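Side-chain contacts in DNA helicase assembly protein (PDB 1C1K), which loads the replicative helicase onto fork DNA covered by single-stranded DNA-binding protein and so serves phage T4 replication, recombination and repair: residues Y122-K126 against V127-A131; Y146-K149 against L150-N154; K203-N206 against V207-T211. All coordinates share one frame; numbering follows the deposited sequence.

How the contacts relate
All three contacts are local, each within or at the end of one helix of the C-terminal family region, and they follow one another along the chain. Contacts 1 and 2, centres 14 Å apart, touch directly: CE2 of F123 comes to 3.6 Å from CD2 of Y146, and CD2 of F123 to 4.1 Å from CD1 of L150, so the end of helix 109-126 packs on helix 146-152. Contact 3, on helix 201-216, stays apart, its nearest atoms about 7 Å from contact 1 and about 8 Å from contact 2. Bound iridium ions lie about 4 Å from the K203 side chain and about 13 Å from that of V129.

Contact 1. Residues Y122-K126 against V127-A131; sequences YFSKK and VEVSA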
loop_
_atom_site.group_PDB
_atom_site.type_symbol
_atom_site.label_atom_id
_atom_site.label_comp_id
_atom_site.label_asym_id
_atom_site.label_seq_id
_atom_site.Cartn_x
_atom_site.Cartn_y
_atom_site.Cartn_z
ATOM N N TYR A 122 -11.396 -17.742 9.707
ATOM C CA TYR A 122 -11.889 -17.992 11.053
ATOM C C TYR A 122 -12.788 -16.860 11.538
ATOM O O TYR A 122 -13.730 -17.092 12.298
ATOM C CB TYR A 122 -10.710 -18.227 12.004
ATOM C CG TYR A 122 -9.980 -19.515 11.685
ATOM C CD1 TYR A 122 -8.618 -19.518 11.401
ATOM C CD2 TYR A 122 -10.671 -20.724 11.603
ATOM C CE1 TYR A 122 -7.962 -20.691 11.036
ATOM C CE2 TYR A 122 -10.026 -21.903 11.239
ATOM C CZ TYR A 122 -8.671 -21.877 10.954
ATOM O OH TYR A 122 -8.033 -23.038 10.578
ATOM N N PHE A 123 -12.519 -15.642 11.083
ATOM C CA PHE A 123 -13.348 -14.503 11.469
ATOM C C PHE A 123 -14.732 -14.679 10.837
ATOM O O PHE A 123 -15.757 -14.349 11.442
ATOM C CB PHE A 123 -12.731 -13.192 10.969
ATOM C CG PHE A 123 -13.643 -12.004 11.106
ATOM C CD1 PHE A 123 -13.735 -11.312 12.312
ATOM C CD2 PHE A 123 -14.420 -11.576 10.031
ATOM C CE1 PHE A 123 -14.582 -10.216 12.440
ATOM C CE2 PHE A 123 -15.269 -10.482 10.154
ATOM C CZ PHE A 123 -15.351 -9.802 11.359
ATOM N N SER A 124 -14.750 -15.203 9.615
ATOM C CA SER A 124 -15.999 -15.408 8.902
ATOM C C SER A 124 -16.900 -16.375 9.668
ATOM O O SER A 124 -18.127 -16.267 9.614
ATOM C CB SER A 124 -15.717 -15.918 7.487
ATOM O OG SER A 124 -15.566 -17.320 7.446
ATOM N N LYS A 125 -16.292 -17.309 10.391
ATOM C CA LYS A 125 -17.057 -18.272 11.180
ATOM C C LYS A 125 -17.573 -17.604 12.452
ATOM O O LYS A 125 -18.687 -17.868 12.904
ATOM C CB LYS A 125 -16.183 -19.479 11.540
ATOM C CG LYS A 125 -15.740 -20.301 10.341
ATOM C CD LYS A 125 -16.920 -20.692 9.471
ATOM C CE LYS A 125 -16.521 -21.684 8.395
ATOM N NZ LYS A 125 -17.695 -22.464 7.889
ATOM N N LYS A 126 -16.760 -16.724 13.021
ATOM C CA LYS A 126 -17.142 -16.020 14.236
ATOM C C LYS A 126 -18.361 -15.132 14.002
ATOM O O LYS A 126 -19.235 -15.026 14.867
ATOM C CB LYS A 126 -15.972 -15.175 14.745
ATOM C CG LYS A 126 -16.241 -14.486 16.077
ATOM C CD LYS A 126 -14.957 -13.973 16.708
ATOM C CE LYS A 126 -14.496 -14.880 17.837
ATOM N NZ LYS A 126 -14.034 -14.109 19.028
ATOM N N VAL A 127 -18.420 -14.495 12.834
ATOM C CA VAL A 127 -19.539 -13.616 12.501
ATOM C C VAL A 127 -20.664 -14.382 11.808
ATOM O O VAL A 127 -21.640 -13.794 11.342
ATOM C CB VAL A 127 -19.081 -12.441 11.603
ATOM C CG1 VAL A 127 -18.057 -11.592 12.348
ATOM C CG2 VAL A 127 -18.493 -12.967 10.297
ATOM N N GLU A 128 -20.502 -15.699 11.742
ATOM C CA GLU A 128 -21.484 -16.604 11.157
ATOM C C GLU A 128 -22.020 -16.256 9.783
ATOM O O GLU A 128 -23.232 -16.166 9.593
ATOM C CB GLU A 128 -22.661 -16.762 12.113
ATOM C CG GLU A 128 -22.248 -17.153 13.512
ATOM C CD GLU A 128 -23.310 -17.955 14.217
ATOM O OE1 GLU A 128 -23.390 -19.179 13.979
ATOM O OE2 GLU A 128 -24.064 -17.355 15.006
ATOM N N VAL A 129 -21.132 -16.069 8.819
ATOM C CA VAL A 129 -21.584 -15.761 7.473
ATOM C C VAL A 129 -22.311 -16.997 6.963
ATOM O O VAL A 129 -22.076 -18.104 7.457
ATOM C CB VAL A 129 -20.394 -15.445 6.537
ATOM C CG1 VAL A 129 -19.593 -14.293 7.098
ATOM C CG2 VAL A 129 -19.513 -16.668 6.366
ATOM N N SER A 130 -23.204 -16.817 5.996
ATOM C CA SER A 130 -23.928 -17.946 5.430
ATOM C C SER A 130 -23.133 -18.473 4.240
ATOM O O SER A 130 -23.352 -19.589 3.769
ATOM C CB SER A 130 -25.328 -17.516 4.991
ATOM O OG SER A 130 -25.311 -16.991 3.679
ATOM N N ALA A 131 -22.200 -17.646 3.772
ATOM C CA ALA A 131 -21.318 -17.974 2.658
ATOM C C ALA A 131 -20.058 -17.114 2.801
ATOM O O ALA A 131 -20.140 -15.958 3.220
ATOM C CB ALA A 131 -22.010 -17.675 1.342
#
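V127 lays its CG1 methyl over one face of the F123 ring, one helical turn back. The evidence is a CH-pi geometry: CG1 of V127 lies 3.8 Å from the centroid of the F123 ring, 27° off its normal, displaced toward the rim. Its nearest ring atom is CZ of F123, 3.4 Å from V127 CG1. F123 sends CG anti to its own backbone N (chi1 169°), which carries the end of the ring forward, toward the C-terminal end of the helix and V127. The other methyl, V127 CG2, turns to the backbone and sits 3.4 Å from the carbonyl O of S124.

Beneath these side chains, the main chain fixes the valine. V127 N donates to F123 O at 3.0 Å, the last ordinary i to i+4 bond here. V127 is the first residue to leave helical angles, and E128 follows with positive phi. Two bonds reach back into the last turn: V129 N to S124 O at 3.1 Å, almost straight at 175°, and a weak one from E128 N to K125 O, also 3.1 Å. V129 thereby lands beside S124, its CG2 4.0 Å from S124 CB. The hydroxyl of S124 is held by the carbonyl of Y121, one turn earlier.

Further out, V127 rests on Y146 of helix 146-152, while S124 and V129 both meet I135 in the following loop. The paired bonds around a positive-phi E128 define a Schellman motif, which here closes helix 109-126 and turns the chain into the loop leading toward helix 146-152.

Contact 2. Residues Y146-K149 against L150-N154; sequences YIFK and LLQSN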
loop_
_atom_site.group_PDB
_atom_site.type_symbol
_atom_site.label_atom_id
_atom_site.label_comp_id
_atom_site.label_asym_id
_atom_site.label_seq_id
_atom_site.Cartn_x
_atom_site.Cartn_y
_atom_site.Cartn_z
ATOM N N TYR A 146 -17.038 -6.520 5.509
ATOM C CA TYR A 146 -16.213 -7.126 6.536
ATOM C C TYR A 146 -14.744 -7.022 6.139
ATOM O O TYR A 146 -13.894 -6.691 6.969
ATOM C CB TYR A 146 -16.592 -8.592 6.725
ATOM C CG TYR A 146 -17.825 -8.804 7.573
ATOM C CD1 TYR A 146 -18.910 -9.530 7.083
ATOM C CD2 TYR A 146 -17.893 -8.307 8.877
ATOM C CE1 TYR A 146 -20.037 -9.763 7.876
ATOM C CE2 TYR A 146 -19.012 -8.532 9.677
ATOM C CZ TYR A 146 -20.077 -9.262 9.167
ATOM O OH TYR A 146 -21.181 -9.497 9.952
ATOM N N ILE A 147 -14.434 -7.283 4.870
ATOM C CA ILE A 147 -13.039 -7.224 4.448
ATOM C C ILE A 147 -12.447 -5.827 4.629
ATOM O O ILE A 147 -11.286 -5.690 5.032
ATOM C CB ILE A 147 -12.859 -7.742 2.983
ATOM C CG1 ILE A 147 -11.387 -8.104 2.747
ATOM C CG2 ILE A 147 -13.353 -6.708 1.972
ATOM C CD1 ILE A 147 -10.884 -9.266 3.602
ATOM N N PHE A 148 -13.226 -4.786 4.350
ATOM C CA PHE A 148 -12.718 -3.434 4.546
ATOM C C PHE A 148 -12.529 -3.180 6.040
ATOM O O PHE A 148 -11.547 -2.574 6.456
ATOM C CB PHE A 148 -13.686 -2.398 3.974
ATOM C CG PHE A 148 -13.253 -0.968 4.206
ATOM C CD1 PHE A 148 -11.921 -0.593 4.051
ATOM C CD2 PHE A 148 -14.178 0.001 4.584
ATOM C CE1 PHE A 148 -11.518 0.723 4.270
ATOM C CE2 PHE A 148 -13.783 1.321 4.805
ATOM C CZ PHE A 148 -12.447 1.679 4.647
ATOM N N LYS A 149 -13.474 -3.655 6.850
ATOM C CA LYS A 149 -13.402 -3.473 8.297
ATOM C C LYS A 149 -12.156 -4.137 8.861
ATOM O O LYS A 149 -11.536 -3.615 9.790
ATOM C CB LYS A 149 -14.647 -4.058 8.979
ATOM C CG LYS A 149 -15.859 -3.145 8.956
ATOM C CD LYS A 149 -17.078 -3.826 9.560
ATOM C CE LYS A 149 -18.344 -3.010 9.347
ATOM N NZ LYS A 149 -18.190 -1.599 9.769
ATOM N N LEU A 150 -11.791 -5.287 8.303
ATOM C CA LEU A 150 -10.611 -6.006 8.764
ATOM C C LEU A 150 -9.356 -5.205 8.436
ATOM O O LEU A 150 -8.391 -5.189 9.205
ATOM C CB LEU A 150 -10.550 -7.393 8.124
ATOM C CG LEU A 150 -11.614 -8.372 8.643
ATOM C CD1 LEU A 150 -11.572 -9.667 7.841
ATOM C CD2 LEU A 150 -11.379 -8.642 10.127
ATOM N N LEU A 151 -9.363 -4.531 7.292
ATOM C CA LEU A 151 -8.214 -3.721 6.921
ATOM C C LEU A 151 -8.126 -2.542 7.885
ATOM O O LEU A 151 -7.048 -2.199 8.369
ATOM C CB LEU A 151 -8.360 -3.205 5.488
ATOM C CG LEU A 151 -7.297 -2.204 5.031
ATOM C CD1 LEU A 151 -5.923 -2.865 5.041
ATOM C CD2 LEU A 151 -7.653 -1.700 3.639
ATOM N N GLN A 152 -9.272 -1.928 8.163
ATOM C CA GLN A 152 -9.336 -0.790 9.070
ATOM C C GLN A 152 -8.764 -1.136 10.437
ATOM O O GLN A 152 -8.041 -0.339 11.035
ATOM C CB GLN A 152 -10.785 -0.336 9.243
ATOM C CG GLN A 152 -11.317 0.532 8.124
ATOM C CD GLN A 152 -12.763 0.927 8.350
ATOM O OE1 GLN A 152 -13.659 0.082 8.336
ATOM N NE2 GLN A 152 -12.999 2.216 8.565
ATOM N N SER A 153 -9.097 -2.325 10.930
ATOM C CA SER A 153 -8.637 -2.769 12.240
ATOM C C SER A 153 -7.197 -3.263 12.210
ATOM O O SER A 153 -6.669 -3.717 13.226
ATOM C CB SER A 153 -9.542 -3.884 12.771
ATOM O OG SER A 153 -10.911 -3.598 12.544
ATOM N N ASN A 154 -6.573 -3.184 11.042
ATOM C CA ASN A 154 -5.192 -3.618 10.876
ATOM C C ASN A 154 -4.993 -5.110 11.154
ATOM O O ASN A 154 -3.908 -5.538 11.560
ATOM C CB ASN A 154 -4.268 -2.791 11.777
ATOM C CG ASN A 154 -2.803 -3.031 11.484
ATOM O OD1 ASN A 154 -2.384 -3.070 10.324
ATOM N ND2 ASN A 154 -2.013 -3.198 12.537
HETATM O O HOH W 1 -16.362 0.339 8.218
#
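F148 and Q152, one turn apart, meet by stacking. The amide plane of Q152 lies 5° from that of the F148 ring, with CD of Q152 3.7 Å above it and displaced toward the rim. CG of the same glutamine makes a CH-pi contact, 4.0 Å from the F148 ring centroid. A trans chi1 (177°) swings the F148 ring forward along the helix, so that the Q152 amide lies over its face. W183 and Y186 of helix 181-196 meet this ring edge-to-face.

The polar side-chain link passes through water. One molecule accepts from NZ of K149 at 3.1 Å and donates to OE1 of Q152 at 2.7 Å; the lysine chain bends at its last torsion to bring NZ there. The bridge and the stack would together restrict the rotation of the glutamine amide.

Direct hydrogen bonds converge on K149 O: the backbone N of S153 reaches it at 3.0 Å and the hydroxyl OG of S153 at 2.8 Å, the two donors arriving from opposite faces of the carbonyl plane.

Apolar contacts are looser: CD1 of I147 stands 4.3 Å from CD1 of L150, and both residues pack on I120 of helix 109-126, while L151 meets F158 and F161. The arrangement belongs to a short amphipathic helix with one side in the core, closed at positive-phi N154 by a Schellman motif.

Contact 3. Residues K203-N206 against V207-T211; sequences KAKN and VFIET
I209 N donates to K205 O at 2.9 Å, the shortest hydrogen bond across the contact and also the straightest, at 169°. It is one of four i to i+4 bonds that run without a break from V207 N to K203 O through E210 N to N206 O. Along this same turn the side chains of K205 and I209 meet. A chi1 of -171° starts the lysine chain on an extended course that bends only at chi4, which brings NZ to 3.3 Å from CD1 of I209. CG of K205 is 4.1 Å from that methyl, so the isoleucine tip lies against both the start and the end of the lysine chain. K205 also touches F167 of helix 158-168, whose ring meets that of F208 with planes about 55° apart.

Within 207-211, the carbonyl O of V207 is gripped by two donors of T211: OG1 at 2.7 Å and the backbone N at 2.9 Å. They come from opposite faces of the carbonyl plane. T211 is buried, and the bond to the preceding turn satisfies its hydroxyl inside the helix while its side chain touches E114 and I117 of helix 109-126.

On the solvent side, a water donates to OE2 of E210 at 3.1 Å and, only weakly, to N206 O. Taken together, the chemistry implies a helix incompletely sorted by face: A204, V207, F208 and T211 turn to helices 109-126 and 158-168, whereas N206 and E210 are exposed, and so is apolar I209, with the aliphatic part of K205 alongside it. NZ of K205 merely lies beside the I209 methyl, a van der Waals contact that does nothing for its charge.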
loop_
_atom_site.group_PDB
_atom_site.type_symbol
_atom_site.label_atom_id
_atom_site.label_comp_id
_atom_site.label_asym_id
_atom_site.label_seq_id
_atom_site.Cartn_x
_atom_site.Cartn_y
_atom_site.Cartn_z
ATOM N N LYS A 203 -1.713 -16.767 -9.391
ATOM C CA LYS A 203 -0.924 -17.292 -8.288
ATOM C C LYS A 203 -1.539 -16.902 -6.949
ATOM O O LYS A 203 -1.591 -17.712 -6.033
ATOM C CB LYS A 203 0.517 -16.781 -8.384
ATOM C CG LYS A 203 1.309 -17.392 -9.546
ATOM C CD LYS A 203 2.746 -16.892 -9.559
ATOM C CE LYS A 203 3.537 -17.529 -10.692
ATOM N NZ LYS A 203 4.850 -16.852 -10.915
ATOM N N ALA A 204 -2.006 -15.662 -6.838
ATOM C CA ALA A 204 -2.631 -15.196 -5.600
ATOM C C ALA A 204 -3.903 -16.012 -5.357
ATOM O O ALA A 204 -4.195 -16.412 -4.228
ATOM C CB ALA A 204 -2.966 -13.711 -5.710
ATOM N N LYS A 205 -4.653 -16.264 -6.427
ATOM C CA LYS A 205 -5.880 -17.055 -6.343
ATOM C C LYS A 205 -5.582 -18.477 -5.864
ATOM O O LYS A 205 -6.280 -19.002 -4.995
ATOM C CB LYS A 205 -6.561 -17.120 -7.711
ATOM C CG LYS A 205 -7.949 -17.742 -7.683
ATOM C CD LYS A 205 -8.582 -17.686 -9.063
ATOM C CE LYS A 205 -10.045 -18.105 -9.027
ATOM N NZ LYS A 205 -10.192 -19.559 -8.747
ATOM N N ASN A 206 -4.549 -19.096 -6.440
ATOM C CA ASN A 206 -4.149 -20.454 -6.073
ATOM C C ASN A 206 -3.831 -20.529 -4.583
ATOM O O ASN A 206 -4.271 -21.445 -3.888
ATOM C CB ASN A 206 -2.912 -20.891 -6.866
ATOM C CG ASN A 206 -3.204 -21.123 -8.343
ATOM O OD1 ASN A 206 -4.358 -21.166 -8.765
ATOM N ND2 ASN A 206 -2.150 -21.274 -9.133
ATOM N N VAL A 207 -3.061 -19.561 -4.093
ATOM C CA VAL A 207 -2.695 -19.526 -2.679
ATOM C C VAL A 207 -3.955 -19.404 -1.824
ATOM O O VAL A 207 -4.099 -20.087 -0.809
ATOM C CB VAL A 207 -1.745 -18.346 -2.378
ATOM C CG1 VAL A 207 -1.484 -18.246 -0.882
ATOM C CG2 VAL A 207 -0.428 -18.536 -3.129
ATOM N N PHE A 208 -4.870 -18.538 -2.245
ATOM C CA PHE A 208 -6.123 -18.331 -1.531
ATOM C C PHE A 208 -6.924 -19.641 -1.421
ATOM O O PHE A 208 -7.345 -20.036 -0.337
ATOM C CB PHE A 208 -6.950 -17.268 -2.261
ATOM C CG PHE A 208 -8.252 -16.944 -1.597
ATOM C CD1 PHE A 208 -8.299 -16.082 -0.506
ATOM C CD2 PHE A 208 -9.441 -17.479 -2.087
ATOM C CE1 PHE A 208 -9.514 -15.755 0.089
ATOM C CE2 PHE A 208 -10.661 -17.161 -1.503
ATOM C CZ PHE A 208 -10.701 -16.296 -0.412
ATOM N N ILE A 209 -7.119 -20.305 -2.554
ATOM C CA ILE A 209 -7.875 -21.555 -2.604
ATOM C C ILE A 209 -7.238 -22.641 -1.739
ATOM O O ILE A 209 -7.924 -23.321 -0.975
ATOM C CB ILE A 209 -8.004 -22.043 -4.076
ATOM C CG1 ILE A 209 -8.882 -21.064 -4.858
ATOM C CG2 ILE A 209 -8.604 -23.450 -4.136
ATOM C CD1 ILE A 209 -9.051 -21.413 -6.332
ATOM N N GLU A 210 -5.924 -22.792 -1.848
ATOM C CA GLU A 210 -5.204 -23.797 -1.079
ATOM C C GLU A 210 -5.262 -23.511 0.423
ATOM O O GLU A 210 -5.414 -24.426 1.235
ATOM C CB GLU A 210 -3.743 -23.850 -1.536
ATOM C CG GLU A 210 -3.122 -25.238 -1.502
ATOM C CD GLU A 210 -3.822 -26.213 -2.432
ATOM O OE1 GLU A 210 -4.506 -27.128 -1.926
ATOM O OE2 GLU A 210 -3.688 -26.066 -3.668
ATOM N N THR A 211 -5.148 -22.238 0.794
ATOM C CA THR A 211 -5.169 -21.861 2.199
ATOM C C THR A 211 -6.548 -22.081 2.816
ATOM O O THR A 211 -6.667 -22.586 3.935
ATOM C CB THR A 211 -4.744 -20.385 2.381
ATOM O OG1 THR A 211 -3.429 -20.201 1.843
ATOM C CG2 THR A 211 -4.721 -20.004 3.863
HETATM O O HOH W 2 -5.005 -24.218 -5.852
#